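Local coordinates for protein Exo-poly-alpha-D-galacturonosidase (Thermotoga maritima, PDB 3JUR) that probably hydrolyses polygalacturonic acid chains of pectin as an exo-acting glycoside hydrolase of family 28, built as a right-handed parallel beta-helix and assembled into a tetramer, at residues K379-T384 with T408-A413; R315-M320 with I344-V349; E27-D32 with I63-V68. All coordinates share one frame; numbering follows the deposited sequence.

Contact 1: residues K379-T384 with T408-A413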
loop_
_atom_site.group_PDB
_atom_site.type_symbol
_atom_site.label_atom_id
_atom_site.label_comp_id
_atom_site.label_asym_id
_atom_site.label_seq_id
_atom_site.Cartn_x
_atom_site.Cartn_y
_atom_site.Cartn_z
ATOM N N LYS D 379 14.924 4.038 -13.105
ATOM C CA LYS D 379 13.751 4.894 -13.121
ATOM C C LYS D 379 12.674 4.257 -13.971
ATOM O O LYS D 379 12.951 3.753 -15.072
ATOM C CB LYS D 379 14.119 6.295 -13.623
ATOM C CG LYS D 379 12.956 7.109 -14.154
ATOM C CD LYS D 379 12.606 8.261 -13.273
ATOM C CE LYS D 379 13.462 9.460 -13.587
ATOM N NZ LYS D 379 12.889 10.697 -12.989
ATOM N N ASN D 380 11.447 4.285 -13.462
ATOM C CA ASN D 380 10.289 3.716 -14.167
ATOM C C ASN D 380 10.460 2.234 -14.505
ATOM O O ASN D 380 10.173 1.800 -15.622
ATOM C CB ASN D 380 9.929 4.538 -15.420
ATOM C CG ASN D 380 8.517 4.267 -15.916
ATOM O OD1 ASN D 380 7.609 4.013 -15.124
ATOM N ND2 ASN D 380 8.327 4.318 -17.237
ATOM N N LEU D 381 10.944 1.470 -13.527
ATOM C CA LEU D 381 10.993 0.016 -13.641
ATOM C C LEU D 381 9.687 -0.568 -13.129
ATOM O O LEU D 381 9.167 -0.160 -12.084
ATOM C CB LEU D 381 12.192 -0.566 -12.873
ATOM C CG LEU D 381 12.277 -2.085 -12.611
ATOM C CD1 LEU D 381 12.444 -2.874 -13.919
ATOM C CD2 LEU D 381 13.409 -2.397 -11.641
ATOM N N LYS D 382 9.136 -1.502 -13.894
ATOM C CA LYS D 382 7.998 -2.279 -13.447
ATOM C C LYS D 382 8.441 -3.730 -13.451
ATOM O O LYS D 382 8.840 -4.273 -14.502
ATOM C CB LYS D 382 6.786 -2.044 -14.348
ATOM C CG LYS D 382 6.292 -0.597 -14.306
ATOM C CD LYS D 382 5.032 -0.406 -15.108
ATOM C CE LYS D 382 5.028 0.926 -15.855
ATOM N NZ LYS D 382 5.408 2.079 -15.008
ATOM N N ALA D 383 8.419 -4.346 -12.271
ATOM C CA ALA D 383 8.950 -5.689 -12.133
ATOM C C ALA D 383 8.135 -6.593 -11.240
ATOM O O ALA D 383 7.469 -6.164 -10.293
ATOM C CB ALA D 383 10.435 -5.676 -11.668
ATOM N N THR D 384 8.246 -7.873 -11.549
ATOM C CA THR D 384 7.477 -8.897 -10.913
ATOM C C THR D 384 8.433 -10.043 -10.545
ATOM O O THR D 384 9.317 -10.380 -11.321
ATOM C CB THR D 384 6.317 -9.289 -11.873
ATOM O OG1 THR D 384 5.085 -8.737 -11.375
ATOM C CG2 THR D 384 6.178 -10.751 -12.037
ATOM N N THR D 408 9.152 3.548 -9.409
ATOM C CA THR D 408 9.364 2.125 -9.669
ATOM C C THR D 408 8.439 1.257 -8.812
ATOM O O THR D 408 8.186 1.567 -7.643
ATOM C CB THR D 408 10.868 1.765 -9.470
ATOM O OG1 THR D 408 11.622 2.297 -10.568
ATOM C CG2 THR D 408 11.108 0.251 -9.375
ATOM N N ILE D 409 7.929 0.186 -9.416
ATOM C CA ILE D 409 7.056 -0.770 -8.750
ATOM C C ILE D 409 7.672 -2.157 -8.889
ATOM O O ILE D 409 7.917 -2.616 -10.006
ATOM C CB ILE D 409 5.627 -0.784 -9.361
ATOM C CG1 ILE D 409 5.025 0.629 -9.375
ATOM C CG2 ILE D 409 4.704 -1.753 -8.579
ATOM C CD1 ILE D 409 3.779 0.786 -10.235
ATOM N N ILE D 410 7.925 -2.815 -7.759
ATOM C CA ILE D 410 8.385 -4.213 -7.756
ATOM C C ILE D 410 7.467 -5.037 -6.856
ATOM O O ILE D 410 7.304 -4.728 -5.671
ATOM C CB ILE D 410 9.868 -4.361 -7.303
ATOM C CG1 ILE D 410 10.792 -3.505 -8.174
ATOM C CG2 ILE D 410 10.301 -5.841 -7.338
ATOM C CD1 ILE D 410 12.191 -3.363 -7.636
ATOM N N GLU D 411 6.856 -6.071 -7.423
ATOM C CA GLU D 411 5.900 -6.888 -6.688
ATOM C C GLU D 411 6.278 -8.360 -6.656
ATOM O O GLU D 411 6.792 -8.894 -7.633
ATOM C CB GLU D 411 4.497 -6.735 -7.289
ATOM C CG GLU D 411 3.842 -5.391 -6.972
ATOM C CD GLU D 411 3.608 -5.191 -5.479
ATOM O OE1 GLU D 411 3.288 -6.195 -4.796
ATOM O OE2 GLU D 411 3.746 -4.041 -4.995
ATOM N N GLY D 412 6.009 -9.005 -5.525
ATOM C CA GLY D 412 6.182 -10.452 -5.400
ATOM C C GLY D 412 7.617 -10.907 -5.219
ATOM O O GLY D 412 7.941 -12.055 -5.508
ATOM N N ALA D 413 8.484 -10.010 -4.760
ATOM C CA ALA D 413 9.829 -10.394 -4.367
ATOM C C ALA D 413 9.798 -10.799 -2.894
ATOM O O ALA D 413 9.111 -10.173 -2.092
ATOM C CB ALA D 413 10.800 -9.257 -4.595
#
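Strands 382-384 and 408-411 belong to successive coils of the parallel beta-helix and run the same way; the axes of these short segments approach to 4.8 Å and diverge by 6°. Three residue pairs stand in register: Lys382 with Ile409, Ala383 with Ile410, Thr384 with Glu411. The main-chain bonds hop from strand to strand: Ile409 N gives to Leu381 O, Ala383 N to Ile409 O at 2.9 Å, and Glu411 N to Ala383 O at 2.9 Å.

The tight part lies on the face of Ala383 and Ile410. The Ala383 methyl abuts CG1 of Ile410, with CB and CG1 4.1 Å apart, while Leu381 CD2 approaches Ile410 CD1 to 4.3 Å. Val355, Ile356 and Ala389 pack against the same cluster.

The other face is looser. Lys382 and Ile409 are partly exposed, their side chains rise from the strands without meeting closely, and Lys382 turns back along its own segment to bond Asn380 OD1 through NZ; Asn380 ND2 donates to Asp345 OD1. This side meets the second subunit: Lys382 packs on its Thr384, and Glu411, whose carboxylate turns off from the strand pair, forms a salt bridge with Arg435 of that subunit.

At the bend in 379-384, a side chain takes over from the backbone. Thr408 holds OG1 beside its own backbone N (chi1 -73°), placing it beside the bend at Asn380, facing the N-H of Leu381. The hydroxyl donates to Ser406 O and accepts from Leu381 N at 3.1 Å, while Thr408 CG2 lies 3.8 Å from Leu381 CB.

Contact 2: residues R315-M320 with I344-V349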
loop_
_atom_site.group_PDB
_atom_site.type_symbol
_atom_site.label_atom_id
_atom_site.label_comp_id
_atom_site.label_asym_id
_atom_site.label_seq_id
_atom_site.Cartn_x
_atom_site.Cartn_y
_atom_site.Cartn_z
ATOM N N ARG D 315 17.153 1.426 -22.060
ATOM C CA ARG D 315 15.826 2.007 -22.026
ATOM C C ARG D 315 14.793 1.180 -22.790
ATOM O O ARG D 315 15.063 0.696 -23.892
ATOM C CB ARG D 315 15.865 3.433 -22.577
ATOM C CG ARG D 315 14.560 4.186 -22.418
ATOM C CD ARG D 315 14.613 5.578 -23.042
ATOM N NE ARG D 315 14.976 5.550 -24.465
ATOM C CZ ARG D 315 14.174 5.170 -25.459
ATOM N NH1 ARG D 315 12.931 4.757 -25.219
ATOM N NH2 ARG D 315 14.620 5.202 -26.706
ATOM N N ASN D 316 13.605 1.047 -22.193
ATOM C CA ASN D 316 12.449 0.411 -22.832
ATOM C C ASN D 316 12.729 -1.012 -23.295
ATOM O O ASN D 316 12.392 -1.394 -24.411
ATOM C CB ASN D 316 11.925 1.267 -24.000
ATOM C CG ASN D 316 10.503 0.904 -24.400
ATOM O OD1 ASN D 316 9.639 0.700 -23.549
ATOM N ND2 ASN D 316 10.259 0.814 -25.702
ATOM N N ASN D 317 13.357 -1.793 -22.427
ATOM C CA ASN D 317 13.568 -3.195 -22.702
ATOM C C ASN D 317 12.555 -4.022 -21.932
ATOM O O ASN D 317 11.981 -3.559 -20.934
ATOM C CB ASN D 317 14.998 -3.611 -22.347
ATOM C CG ASN D 317 16.037 -2.811 -23.099
ATOM O OD1 ASN D 317 16.229 -2.994 -24.303
ATOM N ND2 ASN D 317 16.711 -1.905 -22.395
ATOM N N VAL D 318 12.330 -5.243 -22.413
ATOM C CA VAL D 318 11.424 -6.176 -21.757
ATOM C C VAL D 318 12.164 -7.474 -21.432
ATOM O O VAL D 318 12.709 -8.118 -22.328
ATOM C CB VAL D 318 10.179 -6.455 -22.617
ATOM C CG1 VAL D 318 9.320 -7.564 -21.983
ATOM C CG2 VAL D 318 9.349 -5.165 -22.790
ATOM N N TYR D 319 12.166 -7.838 -20.151
ATOM C CA TYR D 319 12.866 -9.029 -19.662
ATOM C C TYR D 319 11.859 -9.985 -19.045
ATOM O O TYR D 319 11.077 -9.595 -18.182
ATOM C CB TYR D 319 13.917 -8.631 -18.625
ATOM C CG TYR D 319 14.885 -7.570 -19.126
ATOM C CD1 TYR D 319 15.918 -7.897 -20.000
ATOM C CD2 TYR D 319 14.748 -6.248 -18.742
ATOM C CE1 TYR D 319 16.811 -6.922 -20.464
ATOM C CE2 TYR D 319 15.635 -5.269 -19.192
ATOM C CZ TYR D 319 16.661 -5.618 -20.049
ATOM O OH TYR D 319 17.521 -4.649 -20.495
ATOM N N MET D 320 11.856 -11.229 -19.504
ATOM C CA MET D 320 10.891 -12.210 -19.026
ATOM C C MET D 320 11.584 -13.494 -18.585
ATOM O O MET D 320 12.381 -14.051 -19.339
ATOM C CB MET D 320 9.871 -12.537 -20.114
ATOM C CG MET D 320 8.883 -11.414 -20.409
ATOM S SD MET D 320 7.561 -11.902 -21.550
ATOM C CE MET D 320 7.131 -13.524 -20.951
ATOM N N ILE D 344 16.289 2.556 -17.457
ATOM C CA ILE D 344 15.099 3.413 -17.526
ATOM C C ILE D 344 13.975 2.792 -18.343
ATOM O O ILE D 344 14.212 2.282 -19.437
ATOM C CB ILE D 344 15.438 4.784 -18.212
ATOM C CG1 ILE D 344 16.740 5.389 -17.660
ATOM C CG2 ILE D 344 14.262 5.779 -18.119
ATOM C CD1 ILE D 344 16.700 5.758 -16.190
ATOM N N ASP D 345 12.748 2.888 -17.830
ATOM C CA ASP D 345 11.531 2.465 -18.555
ATOM C C ASP D 345 11.490 0.977 -18.892
ATOM O O ASP D 345 10.895 0.577 -19.888
ATOM C CB ASP D 345 11.335 3.292 -19.841
ATOM C CG ASP D 345 11.190 4.770 -19.563
ATOM O OD1 ASP D 345 10.687 5.129 -18.472
ATOM O OD2 ASP D 345 11.577 5.580 -20.437
ATOM N N ASN D 346 12.104 0.160 -18.049
ATOM C CA ASN D 346 12.187 -1.269 -18.323
ATOM C C ASN D 346 11.085 -2.057 -17.647
ATOM O O ASN D 346 10.509 -1.604 -16.658
ATOM C CB ASN D 346 13.568 -1.804 -17.952
ATOM C CG ASN D 346 14.668 -1.200 -18.808
ATOM O OD1 ASN D 346 14.649 -1.319 -20.028
ATOM N ND2 ASN D 346 15.632 -0.551 -18.170
ATOM N N VAL D 347 10.775 -3.219 -18.214
ATOM C CA VAL D 347 9.793 -4.134 -17.650
ATOM C C VAL D 347 10.476 -5.480 -17.430
ATOM O O VAL D 347 11.154 -5.994 -18.320
ATOM C CB VAL D 347 8.555 -4.318 -18.577
ATOM C CG1 VAL D 347 7.576 -5.304 -17.972
ATOM C CG2 VAL D 347 7.859 -2.981 -18.837
ATOM N N ALA D 348 10.310 -6.038 -16.238
ATOM C CA ALA D 348 10.841 -7.362 -15.929
ATOM C C ALA D 348 9.741 -8.205 -15.314
ATOM O O ALA D 348 9.181 -7.847 -14.286
ATOM C CB ALA D 348 12.044 -7.261 -14.999
ATOM N N VAL D 349 9.411 -9.321 -15.954
ATOM C CA VAL D 349 8.339 -10.179 -15.451
ATOM C C VAL D 349 8.821 -11.586 -15.129
ATOM O O VAL D 349 9.584 -12.183 -15.891
ATOM C CB VAL D 349 7.042 -10.131 -16.359
ATOM C CG1 VAL D 349 7.251 -9.291 -17.598
ATOM C CG2 VAL D 349 6.500 -11.508 -16.702
HETATM O O HOH W 1 11.116 4.848 -23.064
HETATM O O HOH W 2 9.820 -1.733 -21.612
#
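Asn346 OD1 is gripped by two N-H groups of one residue, Asn317. The backbone N of Asn317 lies 2.8 Å from Asn346 OD1, in the plane of that amide, whereas Asn317 ND2 comes to 3.2 Å from Asn346 OD1 from above the plane and makes a more bent bond. Both side chains hold CG beside their own backbone N and point the same way, their amide planes nearly parallel (16°) but stepped, joined through ND2 and OD1. Asn317 OD1 in turn accepts from Asn288, and Asn346 ND2 donates to Ala314 O: this is an asparagine ladder, a classic feature of parallel beta-helices, set at a bend between strands.

Beyond it the strands resume, with Tyr319 N bonded to Val347 O at 2.8 Å and Val349 N to Tyr319 O at 2.8 Å. Met320 CG lies alongside Val349 CG1, 3.9 Å away, on a face that packs on the second subunit.

At the opposite end, Arg315 NH1 and Asp345 OD2 stay 5.0 Å apart and share a water; Arg315 NE pairs with Glu11 and Asp345 OD1 with Asn380. Directional amide bonds between two buried asparagines thus fix the bend, while Arg315 and Asp345 meet through water.

Contact 3: residues E27-D32 with I63-V68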
loop_
_atom_site.group_PDB
_atom_site.type_symbol
_atom_site.label_atom_id
_atom_site.label_comp_id
_atom_site.label_asym_id
_atom_site.label_seq_id
_atom_site.Cartn_x
_atom_site.Cartn_y
_atom_site.Cartn_z
ATOM N N GLU D 27 28.146 -6.944 -55.546
ATOM C CA GLU D 27 27.817 -8.218 -54.898
ATOM C C GLU D 27 28.242 -9.459 -55.683
ATOM O O GLU D 27 28.201 -9.483 -56.914
ATOM C CB GLU D 27 26.321 -8.298 -54.566
ATOM C CG GLU D 27 25.392 -8.326 -55.777
ATOM C CD GLU D 27 23.914 -8.378 -55.404
ATOM O OE1 GLU D 27 23.144 -9.025 -56.143
ATOM O OE2 GLU D 27 23.521 -7.784 -54.378
ATOM N N VAL D 28 28.657 -10.489 -54.952
ATOM C CA VAL D 28 28.914 -11.797 -55.548
ATOM C C VAL D 28 28.152 -12.873 -54.760
ATOM O O VAL D 28 27.849 -12.692 -53.578
ATOM C CB VAL D 28 30.429 -12.125 -55.637
ATOM C CG1 VAL D 28 30.686 -13.066 -56.800
ATOM C CG2 VAL D 28 31.257 -10.867 -55.846
ATOM N N ASN D 29 27.821 -13.972 -55.435
ATOM C CA ASN D 29 27.075 -15.080 -54.845
ATOM C C ASN D 29 28.003 -16.246 -54.501
ATOM O O ASN D 29 28.849 -16.636 -55.313
ATOM C CB ASN D 29 25.977 -15.538 -55.813
ATOM C CG ASN D 29 24.921 -16.403 -55.146
ATOM O OD1 ASN D 29 25.226 -17.441 -54.551
ATOM N ND2 ASN D 29 23.661 -15.990 -55.268
ATOM N N LEU D 30 27.823 -16.805 -53.304
ATOM C CA LEU D 30 28.670 -17.892 -52.800
ATOM C C LEU D 30 28.675 -19.147 -53.681
ATOM O O LEU D 30 29.671 -19.873 -53.720
ATOM C CB LEU D 30 28.283 -18.262 -51.362
ATOM C CG LEU D 30 29.250 -19.199 -50.634
ATOM C CD1 LEU D 30 30.561 -18.490 -50.303
ATOM C CD2 LEU D 30 28.628 -19.790 -49.383
ATOM N N LEU D 31 27.567 -19.391 -54.380
ATOM C CA LEU D 31 27.437 -20.548 -55.271
ATOM C C LEU D 31 28.300 -20.443 -56.526
ATOM O O LEU D 31 28.434 -21.414 -57.274
ATOM C CB LEU D 31 25.972 -20.786 -55.656
ATOM C CG LEU D 31 24.987 -21.204 -54.560
ATOM C CD1 LEU D 31 23.585 -21.251 -55.131
ATOM C CD2 LEU D 31 25.355 -22.548 -53.938
ATOM N N ASP D 32 28.887 -19.270 -56.751
ATOM C CA ASP D 32 29.803 -19.069 -57.871
ATOM C C ASP D 32 31.249 -19.414 -57.489
ATOM O O ASP D 32 32.180 -19.192 -58.273
ATOM C CB ASP D 32 29.705 -17.631 -58.402
ATOM C CG ASP D 32 28.312 -17.286 -58.919
ATOM O OD1 ASP D 32 27.745 -18.068 -59.712
ATOM O OD2 ASP D 32 27.786 -16.222 -58.536
ATOM N N ILE D 63 26.605 -12.788 -50.933
ATOM C CA ILE D 63 25.279 -13.373 -50.763
ATOM C C ILE D 63 25.370 -14.875 -50.491
ATOM O O ILE D 63 25.903 -15.637 -51.301
ATOM C CB ILE D 63 24.352 -13.063 -51.976
ATOM C CG1 ILE D 63 24.052 -11.558 -52.042
ATOM C CG2 ILE D 63 23.044 -13.862 -51.893
ATOM C CD1 ILE D 63 23.607 -11.074 -53.407
ATOM N N VAL D 64 24.867 -15.273 -49.326
ATOM C CA VAL D 64 24.718 -16.676 -48.956
ATOM C C VAL D 64 23.234 -17.027 -49.094
ATOM O O VAL D 64 22.429 -16.654 -48.235
ATOM C CB VAL D 64 25.185 -16.945 -47.493
ATOM C CG1 VAL D 64 25.093 -18.426 -47.158
ATOM C CG2 VAL D 64 26.599 -16.425 -47.261
ATOM N N PRO D 65 22.866 -17.743 -50.171
ATOM C CA PRO D 65 21.456 -18.025 -50.447
ATOM C C PRO D 65 20.882 -19.162 -49.591
ATOM O O PRO D 65 21.559 -19.659 -48.681
ATOM C CB PRO D 65 21.467 -18.416 -51.931
ATOM C CG PRO D 65 22.817 -18.989 -52.166
ATOM C CD PRO D 65 23.762 -18.348 -51.182
ATOM N N GLU D 66 19.639 -19.547 -49.884
ATOM C CA GLU D 66 18.976 -20.701 -49.267
ATOM C C GLU D 66 19.884 -21.939 -49.265
ATOM O O GLU D 66 20.654 -22.159 -50.203
ATOM C CB GLU D 66 17.669 -20.999 -50.022
ATOM C CG GLU D 66 17.004 -22.359 -49.741
ATOM C CD GLU D 66 16.207 -22.894 -50.940
ATOM O OE1 GLU D 66 16.741 -22.896 -52.074
ATOM O OE2 GLU D 66 15.045 -23.324 -50.754
ATOM N N GLY D 67 19.780 -22.734 -48.203
ATOM C CA GLY D 67 20.543 -23.973 -48.063
ATOM C C GLY D 67 21.295 -23.997 -46.747
ATOM O O GLY D 67 21.259 -23.020 -45.986
ATOM N N VAL D 68 21.963 -25.117 -46.468
ATOM C CA VAL D 68 22.856 -25.217 -45.310
ATOM C C VAL D 68 24.299 -25.320 -45.804
ATOM O O VAL D 68 24.641 -26.223 -46.567
ATOM C CB VAL D 68 22.499 -26.401 -44.364
ATOM C CG1 VAL D 68 23.412 -26.407 -43.137
ATOM C CG2 VAL D 68 21.029 -26.334 -43.925
#
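A short parallel strand pairing, partly buried, starts the beta-helix near its N-terminal end: strand 27-29 lies beside the end of strand 60-64, and helix 44-57 occupies the chain between them. Within these two segments the pairing rests on Ile63; Val28 also bonds through its backbone to Arg61, earlier in the strand. Ile63 N donates almost perfectly straight to Val28 O at 2.9 Å (N-H...O angle 178°), and Ile63 O receives Leu30 N at 3.0 Å, so Ile63 is held through both its polar backbone atoms, with Asn29 standing in register beside it.

The side chain of Ile63 reaches back along strand 27-29. Its CD1 is 3.4 Å from Glu27 CD and about equally far from both carboxylate oxygens, which puts the methyl over the flat face of the group. Glu27 adopts the crowded first torsion (chi1 66°) and then extends, and its OE2 is paired in a salt bridge with Arg61. At the other branch, Ile63 CG2 comes within 4.0 Å of Asn29 ND2, the two side chains crossing at about a right angle.

Just past the bridge the first segment curls away. Asn29 OD1 accepts Leu31 N at 3.1 Å, in the amide plane and on a lone pair, an Asx turn that leads into the 3-10 segment starting at Leu30. The same oxygen meets the Pro65 ring tip to tip, while Leu31 CD1 lies 3.8 Å from Pro65 CG.

On the other side, Leu30 CD2 and Val64 CG1 approach at 4.4 Å and face inward. Phe47 of helix 44-57 and Phe69 of strand 68-75 touch both of them, Leu54 of the helix packs on Val28, and strand 80-84 continues the pairing beyond strand 60-64.

How the contacts relate
Along the chain the order is contact 3, contact 2, contact 1, each closed before the next opens. The last two are adjoining steps of one stack: strands 309-320, 337-349, 382-384 and 408-411 follow one another as parallel neighbours, and the centres of contacts 1 and 2 lie about 10 Å apart. They join directly, Ala348 N to Lys382 O and Asn380 ND2 to Asp345 OD1, and both touch the second subunit. Contact 3 belongs to the same run of paired strands, but its centre is about 38 Å from that of contact 2 and 47 Å from that of contact 1. Coil-to-coil pairing therefore recurs from the N-terminal part of the beta-helix toward its C-terminal end.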